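PDB 3BRQ: HTH-type transcriptional regulator ascG from Escherichia coli, which represses transcription of the cryptic asc operon as a sequence-specific DNA-binding regulator of the LacI family. Local coordinates for residues E261-G264 against R265-M269; L285-R288 against D289-A293; V119-H123 against K124-F128; I170-E174 against K175-N179; D91-D94 against D95-A99. All blocks are in the same frame, centred on the assembly; numbering follows the deposited sequence.

Contact 1: residues E261-G264 against R265-M269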
loop_
_atom_site.group_PDB
_atom_site.type_symbol
_atom_site.label_atom_id
_atom_site.label_comp_id
_atom_site.label_asym_id
_atom_site.label_seq_id
_atom_site.Cartn_x
_atom_site.Cartn_y
_atom_site.Cartn_z
ATOM N N GLU B 261 7.816 10.730 15.831
ATOM C CA GLU B 261 8.175 10.480 17.234
ATOM C C GLU B 261 9.233 9.402 17.426
ATOM O O GLU B 261 10.280 9.660 17.983
ATOM C CB GLU B 261 6.963 10.088 18.061
ATOM C CG GLU B 261 7.282 10.026 19.524
ATOM C CD GLU B 261 7.358 11.418 20.152
ATOM O OE1 GLU B 261 7.345 12.457 19.427
ATOM O OE2 GLU B 261 7.397 11.463 21.385
ATOM N N ILE B 262 8.935 8.163 17.033
ATOM C CA ILE B 262 9.917 7.077 17.194
ATOM C C ILE B 262 11.227 7.316 16.433
ATOM O O ILE B 262 12.302 7.077 16.954
ATOM C CB ILE B 262 9.281 5.688 16.811
ATOM C CG1 ILE B 262 10.070 4.539 17.492
ATOM C CG2 ILE B 262 9.150 5.553 15.284
ATOM C CD1 ILE B 262 9.333 3.210 17.378
ATOM N N ILE B 263 11.179 7.800 15.193
ATOM C CA ILE B 263 12.451 8.012 14.506
ATOM C C ILE B 263 13.178 9.199 15.117
ATOM O O ILE B 263 14.395 9.169 15.306
ATOM C CB ILE B 263 12.267 8.217 12.984
ATOM C CG1 ILE B 263 11.693 6.959 12.288
ATOM C CG2 ILE B 263 13.572 8.686 12.337
ATOM C CD1 ILE B 263 12.396 5.628 12.531
ATOM N N GLY B 264 12.430 10.259 15.438
ATOM C CA GLY B 264 13.036 11.456 16.044
ATOM C C GLY B 264 13.710 11.116 17.375
ATOM O O GLY B 264 14.859 11.531 17.625
ATOM N N ARG B 265 13.012 10.347 18.211
ATOM C CA ARG B 265 13.612 9.860 19.448
ATOM C C ARG B 265 14.844 8.990 19.261
ATOM O O ARG B 265 15.804 9.135 20.012
ATOM C CB ARG B 265 12.582 9.149 20.320
ATOM C CG ARG B 265 11.549 10.121 20.895
ATOM C CD ARG B 265 10.903 9.515 22.122
ATOM N NE ARG B 265 9.579 10.072 22.450
ATOM C CZ ARG B 265 8.719 9.504 23.315
ATOM N NH1 ARG B 265 9.036 8.355 23.930
ATOM N NH2 ARG B 265 7.528 10.066 23.560
ATOM N N LEU B 266 14.841 8.077 18.281
ATOM C CA LEU B 266 16.028 7.225 18.053
ATOM C C LEU B 266 17.220 8.065 17.672
ATOM O O LEU B 266 18.310 7.837 18.184
ATOM C CB LEU B 266 15.766 6.135 16.989
ATOM C CG LEU B 266 14.902 4.943 17.409
ATOM C CD1 LEU B 266 14.472 4.074 16.162
ATOM C CD2 LEU B 266 15.608 4.090 18.472
ATOM N N ILE B 267 17.018 9.054 16.785
ATOM C CA ILE B 267 18.086 9.966 16.407
ATOM C C ILE B 267 18.499 10.851 17.590
ATOM O O ILE B 267 19.684 11.082 17.800
ATOM C CB ILE B 267 17.676 10.853 15.201
ATOM C CG1 ILE B 267 17.522 9.984 13.947
ATOM C CG2 ILE B 267 18.703 11.987 14.967
ATOM C CD1 ILE B 267 16.824 10.725 12.764
ATOM N N PHE B 268 17.529 11.333 18.365
ATOM C CA PHE B 268 17.846 11.986 19.650
ATOM C C PHE B 268 18.842 11.151 20.478
ATOM O O PHE B 268 19.875 11.680 20.919
ATOM C CB PHE B 268 16.560 12.325 20.451
ATOM C CG PHE B 268 16.805 13.192 21.684
ATOM C CD1 PHE B 268 17.726 14.237 21.656
ATOM C CD2 PHE B 268 16.135 12.925 22.880
ATOM C CE1 PHE B 268 17.975 15.041 22.805
ATOM C CE2 PHE B 268 16.365 13.716 24.030
ATOM C CZ PHE B 268 17.285 14.781 23.979
HETATM N N MSE B 269 18.562 9.854 20.664
HETATM C CA MSE B 269 19.459 8.957 21.464
HETATM C C MSE B 269 20.902 8.929 20.909
HETATM O O MSE B 269 21.887 9.055 21.645
HETATM C CB MSE B 269 18.937 7.509 21.489
HETATM C CG MSE B 269 17.578 7.296 22.078
HETATM SE SE MSE B 269 17.347 8.268 23.698
HETATM C CE MSE B 269 15.421 8.608 23.460
#
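Ile263 and Ile267, one turn apart on helix 255-270, meet through their methyl groups on the buried flank: Ile263 CG2 lies 3.9 Å from Ile267 CD1. Leu266 follows beside them, and with Ile262 these side chains press on strands 21-27, 80-84 and 104-107, where Leu22, Met82 and Met105 receive them. The outer flank is looser and polar. There Glu261 OE2 takes Arg265 NH2 at 2.6 Å on its anti lone pair, a salt bridge bent to 133° at the hydrogen; Arg265 NE adds a weak bond to the same OE2 at 2.8 Å. The carboxylate and guanidinium planes stand 69° apart, and OE2 alone meets both nitrogens: not a flat, two-oxygen pairing. Glu261 reaches this spot with CG anti to the backbone N (chi1 -172°) and a bend at the next bond. With an alanine here in place of Arg265, the Glu261 carboxylate would probably lose this cationic mate and be freer to turn. Farther along, exposed Phe268 sends its ring away from Gly264, and Phe268 N holds Gly264 O at 2.8 Å. Apolar on one flank and ion-paired from i to i+4 on the other, this is an amphipathic helix laid on the parallel sheet of a periplasmic-binding-protein-like lobe.

Contact 2: residues L285-R288 against D289-A293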
loop_
_atom_site.group_PDB
_atom_site.type_symbol
_atom_site.label_atom_id
_atom_site.label_comp_id
_atom_site.label_asym_id
_atom_site.label_seq_id
_atom_site.Cartn_x
_atom_site.Cartn_y
_atom_site.Cartn_z
ATOM N N LEU B 285 -12.174 9.039 14.452
ATOM C CA LEU B 285 -13.124 8.558 13.457
ATOM C C LEU B 285 -13.441 9.742 12.527
ATOM O O LEU B 285 -13.761 10.854 12.993
ATOM C CB LEU B 285 -14.401 8.037 14.119
ATOM C CG LEU B 285 -15.510 7.782 13.100
ATOM C CD1 LEU B 285 -15.129 6.618 12.160
ATOM C CD2 LEU B 285 -16.795 7.487 13.829
ATOM N N ILE B 286 -13.259 9.532 11.235
ATOM C CA ILE B 286 -13.621 10.540 10.263
ATOM C C ILE B 286 -15.003 10.192 9.762
ATOM O O ILE B 286 -15.204 9.116 9.192
ATOM C CB ILE B 286 -12.603 10.612 9.124
ATOM C CG1 ILE B 286 -11.206 10.843 9.734
ATOM C CG2 ILE B 286 -13.031 11.709 8.079
ATOM C CD1 ILE B 286 -10.346 11.895 9.099
ATOM N N ARG B 287 -15.955 11.096 9.974
ATOM C CA ARG B 287 -17.360 10.819 9.718
ATOM C C ARG B 287 -17.731 11.212 8.330
ATOM O O ARG B 287 -17.586 12.382 7.986
ATOM C CB ARG B 287 -18.239 11.571 10.717
ATOM C CG ARG B 287 -18.130 10.964 12.094
ATOM C CD ARG B 287 -18.672 11.892 13.187
ATOM N NE ARG B 287 -18.045 11.502 14.449
ATOM C CZ ARG B 287 -16.909 12.010 14.915
ATOM N NH1 ARG B 287 -16.283 12.981 14.259
ATOM N NH2 ARG B 287 -16.402 11.547 16.051
ATOM N N ARG B 288 -18.175 10.237 7.528
ATOM C CA ARG B 288 -18.511 10.489 6.116
ATOM C C ARG B 288 -19.884 9.888 5.841
ATOM O O ARG B 288 -20.569 9.400 6.771
ATOM C CB ARG B 288 -17.425 9.930 5.159
ATOM C CG ARG B 288 -15.970 10.280 5.519
ATOM C CD ARG B 288 -15.072 10.206 4.260
ATOM N NE ARG B 288 -13.750 10.816 4.448
ATOM C CZ ARG B 288 -12.655 10.204 4.920
ATOM N NH1 ARG B 288 -12.687 8.940 5.297
ATOM N NH2 ARG B 288 -11.503 10.888 5.013
ATOM N N ASP B 289 -20.274 9.860 4.585
ATOM C CA ASP B 289 -21.637 9.523 4.226
ATOM C C ASP B 289 -22.071 8.093 4.557
ATOM O O ASP B 289 -23.272 7.870 4.558
ATOM C CB ASP B 289 -21.867 9.781 2.734
ATOM C CG ASP B 289 -21.934 11.264 2.414
ATOM O OD1 ASP B 289 -22.207 12.059 3.351
ATOM O OD2 ASP B 289 -21.697 11.625 1.243
ATOM N N SER B 290 -21.136 7.155 4.834
ATOM C CA SER B 290 -21.492 5.758 5.131
ATOM C C SER B 290 -22.025 5.601 6.528
ATOM O O SER B 290 -22.452 4.511 6.927
ATOM C CB SER B 290 -20.281 4.841 5.013
ATOM O OG SER B 290 -19.295 5.158 5.982
ATOM N N LEU B 291 -22.007 6.686 7.284
ATOM C CA LEU B 291 -22.481 6.628 8.647
ATOM C C LEU B 291 -23.674 7.569 8.857
ATOM O O LEU B 291 -23.579 8.759 8.529
ATOM C CB LEU B 291 -21.331 6.951 9.606
ATOM C CG LEU B 291 -21.619 7.040 11.116
ATOM C CD1 LEU B 291 -21.992 5.691 11.657
ATOM C CD2 LEU B 291 -20.371 7.563 11.815
ATOM N N ILE B 292 -24.773 7.016 9.399
ATOM C CA ILE B 292 -25.914 7.786 9.920
ATOM C C ILE B 292 -26.726 6.990 10.965
ATOM O O ILE B 292 -26.431 5.831 11.222
ATOM C CB ILE B 292 -26.864 8.195 8.809
ATOM C CG1 ILE B 292 -27.626 6.979 8.281
ATOM C CG2 ILE B 292 -26.115 8.963 7.695
ATOM C CD1 ILE B 292 -28.888 7.332 7.506
ATOM N N ALA B 293 -27.750 7.591 11.569
ATOM C CA ALA B 293 -28.579 6.853 12.564
ATOM C C ALA B 293 -29.357 5.688 11.906
ATOM O O ALA B 293 -29.507 5.665 10.678
ATOM C CB ALA B 293 -29.542 7.805 13.296
#
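Leu285 and Leu291 both set CG anti to the backbone N (chi1 169° and 176°), and from these positions their CD2 methyls turn toward each other, 4.1 Å apart. The same Leu291 CD2 also meets the aliphatic stem of Arg287, whose CG is 4.1 Å away; the two side chains run alongside each other and point the same way. What folds the chain back is a type I beta turn from Arg288 to Leu291 after strand 284-286, closed by Leu291 N donating to Arg288 O at 3.1 Å with an angle of 160° at the hydrogen. Leu291 CB rests 3.8 Å from that same Arg288 O, while Asp289 is exposed at the bend. Arg288 is extended and leads away from the bend. Its guanidinium has Ile286 CG2 over the centre of one face, 3.4 Å above the plane, while Arg288 NH1 forms a salt bridge with Asp237 and also bonds Leu248 O. Arg287, in turn, is paired with Glu133 of helix 123-136. Ser290, a buried residue of the turn, has its OG bonded to Val232 O and Ser249 N. The chemistry is thus divided: one backbone bond and a small leucine contact shape the turn itself, whereas the arginine charges and the serine hydroxyl are spent on neighbouring elements, tying this chain reversal to the rest of its lobe.

Contact 3: residues V119-H123 against K124-F128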
loop_
_atom_site.group_PDB
_atom_site.type_symbol
_atom_site.label_atom_id
_atom_site.label_comp_id
_atom_site.label_asym_id
_atom_site.label_seq_id
_atom_site.Cartn_x
_atom_site.Cartn_y
_atom_site.Cartn_z
ATOM N N VAL B 119 6.483 3.503 20.995
ATOM C CA VAL B 119 5.560 4.452 20.429
ATOM C C VAL B 119 4.327 3.638 20.014
ATOM O O VAL B 119 4.388 2.781 19.116
ATOM C CB VAL B 119 6.193 5.281 19.277
ATOM C CG1 VAL B 119 5.160 6.162 18.636
ATOM C CG2 VAL B 119 7.309 6.176 19.827
ATOM N N TRP B 120 3.203 3.938 20.645
ATOM C CA TRP B 120 2.044 3.124 20.458
ATOM C C TRP B 120 0.726 3.909 20.388
ATOM O O TRP B 120 0.616 5.028 20.887
ATOM C CB TRP B 120 2.062 2.035 21.530
ATOM C CG TRP B 120 1.118 2.204 22.631
ATOM C CD1 TRP B 120 1.091 3.199 23.561
ATOM C CD2 TRP B 120 0.040 1.334 22.934
ATOM N NE1 TRP B 120 0.042 3.007 24.430
ATOM C CE2 TRP B 120 -0.621 1.866 24.066
ATOM C CE3 TRP B 120 -0.426 0.138 22.365
ATOM C CZ2 TRP B 120 -1.740 1.247 24.647
ATOM C CZ3 TRP B 120 -1.524 -0.483 22.944
ATOM C CH2 TRP B 120 -2.171 0.071 24.067
ATOM N N CYS B 121 -0.250 3.309 19.720
ATOM C CA CYS B 121 -1.568 3.892 19.534
ATOM C C CYS B 121 -2.501 2.922 20.206
ATOM O O CYS B 121 -2.337 1.709 20.089
ATOM C CB CYS B 121 -1.906 4.011 18.046
ATOM S SG CYS B 121 -3.592 4.595 17.781
ATOM N N ASP B 122 -3.437 3.437 20.971
ATOM C CA ASP B 122 -4.329 2.564 21.726
ATOM C C ASP B 122 -5.446 2.145 20.772
ATOM O O ASP B 122 -6.480 2.754 20.761
ATOM C CB ASP B 122 -4.907 3.290 22.953
ATOM C CG ASP B 122 -5.594 2.341 23.904
ATOM O OD1 ASP B 122 -6.057 1.257 23.477
ATOM O OD2 ASP B 122 -5.675 2.682 25.103
ATOM N N HIS B 123 -5.191 1.137 19.933
ATOM C CA HIS B 123 -6.181 0.576 18.995
ATOM C C HIS B 123 -7.445 0.071 19.670
ATOM O O HIS B 123 -8.568 0.224 19.168
ATOM C CB HIS B 123 -5.575 -0.608 18.229
ATOM C CG HIS B 123 -4.421 -0.243 17.350
ATOM N ND1 HIS B 123 -4.517 0.698 16.340
ATOM C CD2 HIS B 123 -3.150 -0.716 17.311
ATOM C CE1 HIS B 123 -3.357 0.777 15.716
ATOM N NE2 HIS B 123 -2.513 -0.070 16.286
ATOM N N LYS B 124 -7.285 -0.574 20.811
ATOM C CA LYS B 124 -8.462 -0.942 21.557
ATOM C C LYS B 124 -9.386 0.257 21.844
ATOM O O LYS B 124 -10.593 0.222 21.523
ATOM C CB LYS B 124 -8.091 -1.685 22.823
ATOM C CG LYS B 124 -9.316 -2.200 23.545
ATOM C CD LYS B 124 -8.909 -2.689 24.925
ATOM C CE LYS B 124 -9.937 -3.675 25.346
ATOM N NZ LYS B 124 -10.149 -3.817 26.824
ATOM N N GLN B 125 -8.825 1.323 22.396
ATOM C CA GLN B 125 -9.615 2.526 22.685
ATOM C C GLN B 125 -10.249 3.129 21.447
ATOM O O GLN B 125 -11.444 3.495 21.484
ATOM C CB GLN B 125 -8.773 3.607 23.375
ATOM C CG GLN B 125 -9.625 4.771 23.990
ATOM C CD GLN B 125 -10.593 4.306 25.081
ATOM O OE1 GLN B 125 -10.198 3.586 25.999
ATOM N NE2 GLN B 125 -11.872 4.701 24.974
ATOM N N THR B 126 -9.484 3.184 20.341
ATOM C CA THR B 126 -10.049 3.748 19.096
ATOM C C THR B 126 -11.230 2.950 18.664
ATOM O O THR B 126 -12.195 3.506 18.149
ATOM C CB THR B 126 -9.052 3.755 17.951
ATOM O OG1 THR B 126 -8.722 2.397 17.629
ATOM C CG2 THR B 126 -7.788 4.434 18.382
ATOM N N SER B 127 -11.170 1.617 18.837
ATOM C CA SER B 127 -12.297 0.812 18.391
ATOM C C SER B 127 -13.471 1.048 19.330
ATOM O O SER B 127 -14.613 1.247 18.882
ATOM C CB SER B 127 -11.903 -0.664 18.360
ATOM O OG SER B 127 -12.962 -1.443 17.864
ATOM N N PHE B 128 -13.187 0.978 20.625
ATOM C CA PHE B 128 -14.208 1.270 21.646
ATOM C C PHE B 128 -14.889 2.578 21.289
ATOM O O PHE B 128 -16.104 2.613 21.239
ATOM C CB PHE B 128 -13.574 1.399 23.014
ATOM C CG PHE B 128 -14.584 1.596 24.143
ATOM C CD1 PHE B 128 -14.877 0.565 24.999
ATOM C CD2 PHE B 128 -15.202 2.833 24.339
ATOM C CE1 PHE B 128 -15.792 0.763 26.073
ATOM C CE2 PHE B 128 -16.117 3.052 25.379
ATOM C CZ PHE B 128 -16.416 2.009 26.236
HETATM O O HOH W 1 -4.941 -1.267 22.323
HETATM O O HOH W 2 -7.190 1.654 15.487
#
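Cys121 reaches forward to Thr126, its SG 4.2 Å from Thr126 CG2, a loose van der Waals touch just before helix 123-136 begins. Asp122 comes next, at the N-cap. Its CG is anti to the backbone N (chi1 -168°), which carries OD1 over the first turn to accept Gln125 N at 3.0 Å; that donor comes from above the carboxylate plane, 63° out of it, along a nearly straight bond of 167°. A water donates to the same Asp122 OD1 and accepts from Lys124 N at 2.9 Å, serving an N-H at the helix start. Gln125 CB packs 3.5 Å from Asp122 CG. The backbone contributes as well: Thr126 N meets Asp122 O at 3.1 Å, in the carbonyl plane. His123 O is gripped twice from one face of its plane, by Ser127 N at 3.0 Å and by Thr126 OG1 at 2.7 Å. A second water lies at the edge of the His123 ring, in its plane, and links ND1 to Thr126 OG1, while His123 NE2 is bonded to Asn108; a bound sulfate lies about 6 Å from this side chain. The segment leaves strand 118-119 of one sheet and enters a helix of the other lobe, where Thr126 and Ser127 lie on Phe235 of strand 231-235, and His123 and Lys124 touch helix 152-167.

Contact 4: residues I170-E174 against K175-N179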
loop_
_atom_site.group_PDB
_atom_site.type_symbol
_atom_site.label_atom_id
_atom_site.label_comp_id
_atom_site.label_asym_id
_atom_site.label_seq_id
_atom_site.Cartn_x
_atom_site.Cartn_y
_atom_site.Cartn_z
ATOM N N ILE B 170 -25.088 -4.055 26.330
ATOM C CA ILE B 170 -25.472 -4.859 25.150
ATOM C C ILE B 170 -24.823 -6.227 25.169
ATOM O O ILE B 170 -23.605 -6.347 25.247
ATOM C CB ILE B 170 -25.075 -4.191 23.801
ATOM C CG1 ILE B 170 -25.773 -2.846 23.671
ATOM C CG2 ILE B 170 -25.467 -5.102 22.658
ATOM C CD1 ILE B 170 -25.331 -2.000 22.492
ATOM N N ALA B 171 -25.648 -7.261 25.069
ATOM C CA ALA B 171 -25.168 -8.648 25.097
ATOM C C ALA B 171 -24.248 -8.960 23.907
ATOM O O ALA B 171 -24.521 -8.556 22.772
ATOM C CB ALA B 171 -26.343 -9.604 25.079
ATOM N N LEU B 172 -23.186 -9.695 24.162
ATOM C CA LEU B 172 -22.321 -10.121 23.082
ATOM C C LEU B 172 -22.967 -11.305 22.334
ATOM O O LEU B 172 -23.446 -12.267 22.969
ATOM C CB LEU B 172 -20.933 -10.456 23.645
ATOM C CG LEU B 172 -19.941 -10.957 22.629
ATOM C CD1 LEU B 172 -19.568 -9.830 21.650
ATOM C CD2 LEU B 172 -18.727 -11.525 23.329
ATOM N N ASN B 173 -23.029 -11.206 21.009
ATOM C CA ASN B 173 -23.496 -12.319 20.164
ATOM C C ASN B 173 -22.462 -12.611 19.096
ATOM O O ASN B 173 -22.288 -11.806 18.146
ATOM C CB ASN B 173 -24.873 -11.999 19.525
ATOM C CG ASN B 173 -25.432 -13.170 18.637
ATOM O OD1 ASN B 173 -24.808 -14.197 18.473
ATOM N ND2 ASN B 173 -26.596 -12.973 18.075
ATOM N N GLU B 174 -21.726 -13.713 19.230
ATOM C CA GLU B 174 -20.698 -13.996 18.167
ATOM C C GLU B 174 -21.229 -14.191 16.747
ATOM O O GLU B 174 -20.433 -14.194 15.779
ATOM C CB GLU B 174 -19.737 -15.129 18.536
ATOM C CG GLU B 174 -19.242 -15.047 19.985
ATOM C CD GLU B 174 -17.812 -14.634 20.087
ATOM O OE1 GLU B 174 -17.161 -14.423 19.037
ATOM O OE2 GLU B 174 -17.332 -14.521 21.240
ATOM N N LYS B 175 -22.552 -14.343 16.587
ATOM C CA LYS B 175 -23.094 -14.436 15.228
ATOM C C LYS B 175 -22.960 -13.135 14.483
ATOM O O LYS B 175 -23.036 -13.117 13.251
ATOM C CB LYS B 175 -24.540 -14.974 15.199
ATOM C CG LYS B 175 -24.579 -16.492 15.532
ATOM C CD LYS B 175 -26.028 -17.073 15.569
ATOM C CE LYS B 175 -26.792 -16.597 14.352
ATOM N NZ LYS B 175 -27.951 -17.456 13.872
ATOM N N LEU B 176 -22.788 -12.044 15.231
ATOM C CA LEU B 176 -22.527 -10.750 14.620
ATOM C C LEU B 176 -21.042 -10.497 14.326
ATOM O O LEU B 176 -20.708 -9.448 13.874
ATOM C CB LEU B 176 -23.098 -9.599 15.454
ATOM C CG LEU B 176 -24.648 -9.511 15.432
ATOM C CD1 LEU B 176 -25.154 -8.555 16.523
ATOM C CD2 LEU B 176 -25.118 -9.060 14.022
ATOM N N ILE B 177 -20.161 -11.422 14.682
ATOM C CA ILE B 177 -18.722 -11.244 14.418
ATOM C C ILE B 177 -18.333 -12.197 13.301
ATOM O O ILE B 177 -18.569 -13.418 13.393
ATOM C CB ILE B 177 -17.844 -11.566 15.674
ATOM C CG1 ILE B 177 -18.143 -10.557 16.828
ATOM C CG2 ILE B 177 -16.361 -11.511 15.293
ATOM C CD1 ILE B 177 -17.764 -11.068 18.228
ATOM N N ALA B 178 -17.729 -11.656 12.264
ATOM C CA ALA B 178 -17.300 -12.451 11.112
ATOM C C ALA B 178 -15.771 -12.329 11.058
ATOM O O ALA B 178 -15.238 -11.204 11.070
ATOM C CB ALA B 178 -17.921 -11.865 9.835
ATOM N N ASN B 179 -15.052 -13.455 11.020
ATOM C CA ASN B 179 -13.586 -13.423 10.981
ATOM C C ASN B 179 -13.134 -13.140 9.538
ATOM O O ASN B 179 -13.641 -13.753 8.597
ATOM C CB ASN B 179 -12.988 -14.734 11.463
ATOM C CG ASN B 179 -13.327 -15.043 12.926
ATOM O OD1 ASN B 179 -13.538 -16.200 13.272
ATOM N ND2 ASN B 179 -13.357 -14.014 13.788
#
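Asn173 OD1 accepts Lys175 N at 2.9 Å, closing an Asx turn; the donor stands well above the amide carbonyl plane, 57° out of it. The Asn173 CG sits anti to its own N (chi1 -179°), which swings OD1 over the start of the short 3-10 segment, and Lys175 CB lies 3.4 Å from Asn173 OD1. Behind this, Leu176 N bonds Asn173 O and Ile177 N bonds Glu174 O, each at 3.0 Å, winding the chain tightly. On the other flank, Leu172 CD1 meets Ile177 CD1 at 4.1 Å with the side chains about perpendicular, and Glu174 OE1 lies 3.5 Å from the same methyl. A leucine in place of Asn173 would probably leave Lys175 N without its side-chain acceptor and weaken the start of the turn. Farther out, Arg197 NH1 bonds Lys175 O and Ile177 O, and Tyr161 of helix 152-167 touches Leu176 and Ile177. It is an Asx turn and 3-10 link leading from a helix into strand 177-178, which pairs in parallel with strand 142-145 at the edge of the mixed sheet of an alpha/beta lobe.

Contact 5: residues D91-D94 against D95-A99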
loop_
_atom_site.group_PDB
_atom_site.type_symbol
_atom_site.label_atom_id
_atom_site.label_comp_id
_atom_site.label_asym_id
_atom_site.label_seq_id
_atom_site.Cartn_x
_atom_site.Cartn_y
_atom_site.Cartn_z
ATOM N N ASP B 91 7.255 -9.219 26.383
ATOM C CA ASP B 91 8.371 -9.672 27.167
ATOM C C ASP B 91 9.569 -10.007 26.316
ATOM O O ASP B 91 10.670 -9.711 26.716
ATOM C CB ASP B 91 7.994 -10.895 28.005
ATOM C CG ASP B 91 6.981 -10.556 29.074
ATOM O OD1 ASP B 91 6.992 -9.400 29.542
ATOM O OD2 ASP B 91 6.184 -11.442 29.456
ATOM N N GLU B 92 9.359 -10.667 25.178
ATOM C CA GLU B 92 10.491 -10.904 24.257
ATOM C C GLU B 92 11.133 -9.594 23.816
ATOM O O GLU B 92 12.352 -9.480 23.766
ATOM C CB GLU B 92 10.059 -11.712 23.047
ATOM C CG GLU B 92 9.851 -13.179 23.393
ATOM C CD GLU B 92 9.259 -14.004 22.236
ATOM O OE1 GLU B 92 8.206 -13.646 21.671
ATOM O OE2 GLU B 92 9.873 -15.033 21.904
ATOM N N ILE B 93 10.310 -8.596 23.512
ATOM C CA ILE B 93 10.822 -7.285 23.145
ATOM C C ILE B 93 11.598 -6.648 24.322
ATOM O O ILE B 93 12.702 -6.159 24.116
ATOM C CB ILE B 93 9.715 -6.372 22.558
ATOM C CG1 ILE B 93 9.062 -7.053 21.314
ATOM C CG2 ILE B 93 10.330 -5.010 22.139
ATOM C CD1 ILE B 93 7.530 -6.728 21.049
ATOM N N ASP B 94 11.072 -6.728 25.561
ATOM C CA ASP B 94 11.793 -6.173 26.698
ATOM C C ASP B 94 13.173 -6.866 26.841
ATOM O O ASP B 94 14.189 -6.229 27.141
ATOM C CB ASP B 94 10.971 -6.312 28.010
ATOM C CG ASP B 94 9.961 -5.168 28.214
ATOM O OD1 ASP B 94 10.327 -3.988 28.002
ATOM O OD2 ASP B 94 8.794 -5.454 28.616
ATOM N N ASP B 95 13.214 -8.173 26.601
ATOM C CA ASP B 95 14.472 -8.908 26.761
ATOM C C ASP B 95 15.461 -8.467 25.704
ATOM O O ASP B 95 16.648 -8.275 25.988
ATOM C CB ASP B 95 14.231 -10.409 26.663
ATOM C CG ASP B 95 13.613 -11.000 27.941
ATOM O OD1 ASP B 95 13.604 -10.339 28.986
ATOM O OD2 ASP B 95 13.145 -12.158 27.872
ATOM N N ILE B 96 14.973 -8.252 24.485
ATOM C CA ILE B 96 15.858 -7.763 23.437
ATOM C C ILE B 96 16.493 -6.453 23.863
ATOM O O ILE B 96 17.718 -6.318 23.797
ATOM C CB ILE B 96 15.153 -7.718 22.056
ATOM C CG1 ILE B 96 15.027 -9.137 21.501
ATOM C CG2 ILE B 96 15.957 -6.918 21.000
ATOM C CD1 ILE B 96 13.780 -9.376 20.733
ATOM N N ILE B 97 15.679 -5.511 24.338
ATOM C CA ILE B 97 16.139 -4.157 24.634
ATOM C C ILE B 97 17.206 -4.168 25.710
ATOM O O ILE B 97 18.235 -3.458 25.607
ATOM C CB ILE B 97 14.973 -3.214 25.010
ATOM C CG1 ILE B 97 14.120 -2.917 23.756
ATOM C CG2 ILE B 97 15.524 -1.909 25.577
ATOM C CD1 ILE B 97 12.767 -2.291 24.042
ATOM N N ASP B 98 16.968 -5.008 26.715
ATOM C CA ASP B 98 17.878 -5.162 27.851
ATOM C C ASP B 98 19.222 -5.815 27.431
ATOM O O ASP B 98 20.290 -5.444 27.941
ATOM C CB ASP B 98 17.214 -6.055 28.909
ATOM C CG ASP B 98 16.067 -5.377 29.628
ATOM O OD1 ASP B 98 15.908 -4.135 29.514
ATOM O OD2 ASP B 98 15.322 -6.096 30.349
ATOM N N ALA B 99 19.150 -6.789 26.510
ATOM C CA ALA B 99 20.344 -7.499 26.022
ATOM C C ALA B 99 21.244 -6.686 25.086
ATOM O O ALA B 99 22.251 -7.203 24.592
ATOM C CB ALA B 99 19.932 -8.809 25.323
HETATM O O HOH W 3 10.925 -9.894 29.967
#
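Ile93 lays its CG2 methyl against Ile97 CD1, 4.1 Å away and one turn further along helix 90-98, the helical arm of the beta-alpha-beta crossover between strands 80-84 and 104-107. In Ile93 the touching CG2 is anti to the backbone N, beside the carbonyl carbon; in Ile97 it is CG1 that lies anti to the carbonyl carbon (chi1 -71°), which sends CD1 back toward the preceding turn. Ile97 N donates to Ile93 O at 3.1 Å, almost along the C=O axis. Ile96 takes the same course, its CD1 resting 3.4 Å from Glu92 O, and the three isoleucines face strand 104-107, with Ile96 also on Ile70 of helix 63-75. Acidic side chains occupy other faces. Buried Asp94 is satisfied by the chain beyond the strand, OD1 taking Asn114 N and OD2 taking Lys113 N. Asp98 OD1, 5.8 Å from Asp94 OD1, is salt-bridged to Lys113 NZ, a charge that probably eases the like-charged pair. Glu92 likewise finds a mate outside, in Arg67. Asp95, on the exposed flank, stays beside the preceding turn: its N donates to Asp91 O at 3.0 Å, and its CG lies 3.4 Å from that same Asp91 O.

How the contacts relate
All five contacts are local, but their settings differ: contacts 1, 3 and 5 are partly buried, contacts 2 and 4 lie at the surface. Contacts 1 and 5 are turns of helices in the lobe built on the five-stranded parallel sheet; both press branched aliphatic side chains on that sheet, strand 104-107 among others, and leave charged groups on other flanks, paired within the helix in contact 1 and mostly with outside residues in contact 5. Contacts 2 and 4 are bends at the outermost strands of the mixed sheet in the other lobe and rely chiefly on backbone turn bonds. Contact 3, nearest the chain centre, runs between lobes and uses capping and water; it touches contact 1 where Val119 CG2 packs 3.6 Å from Ile262 CB.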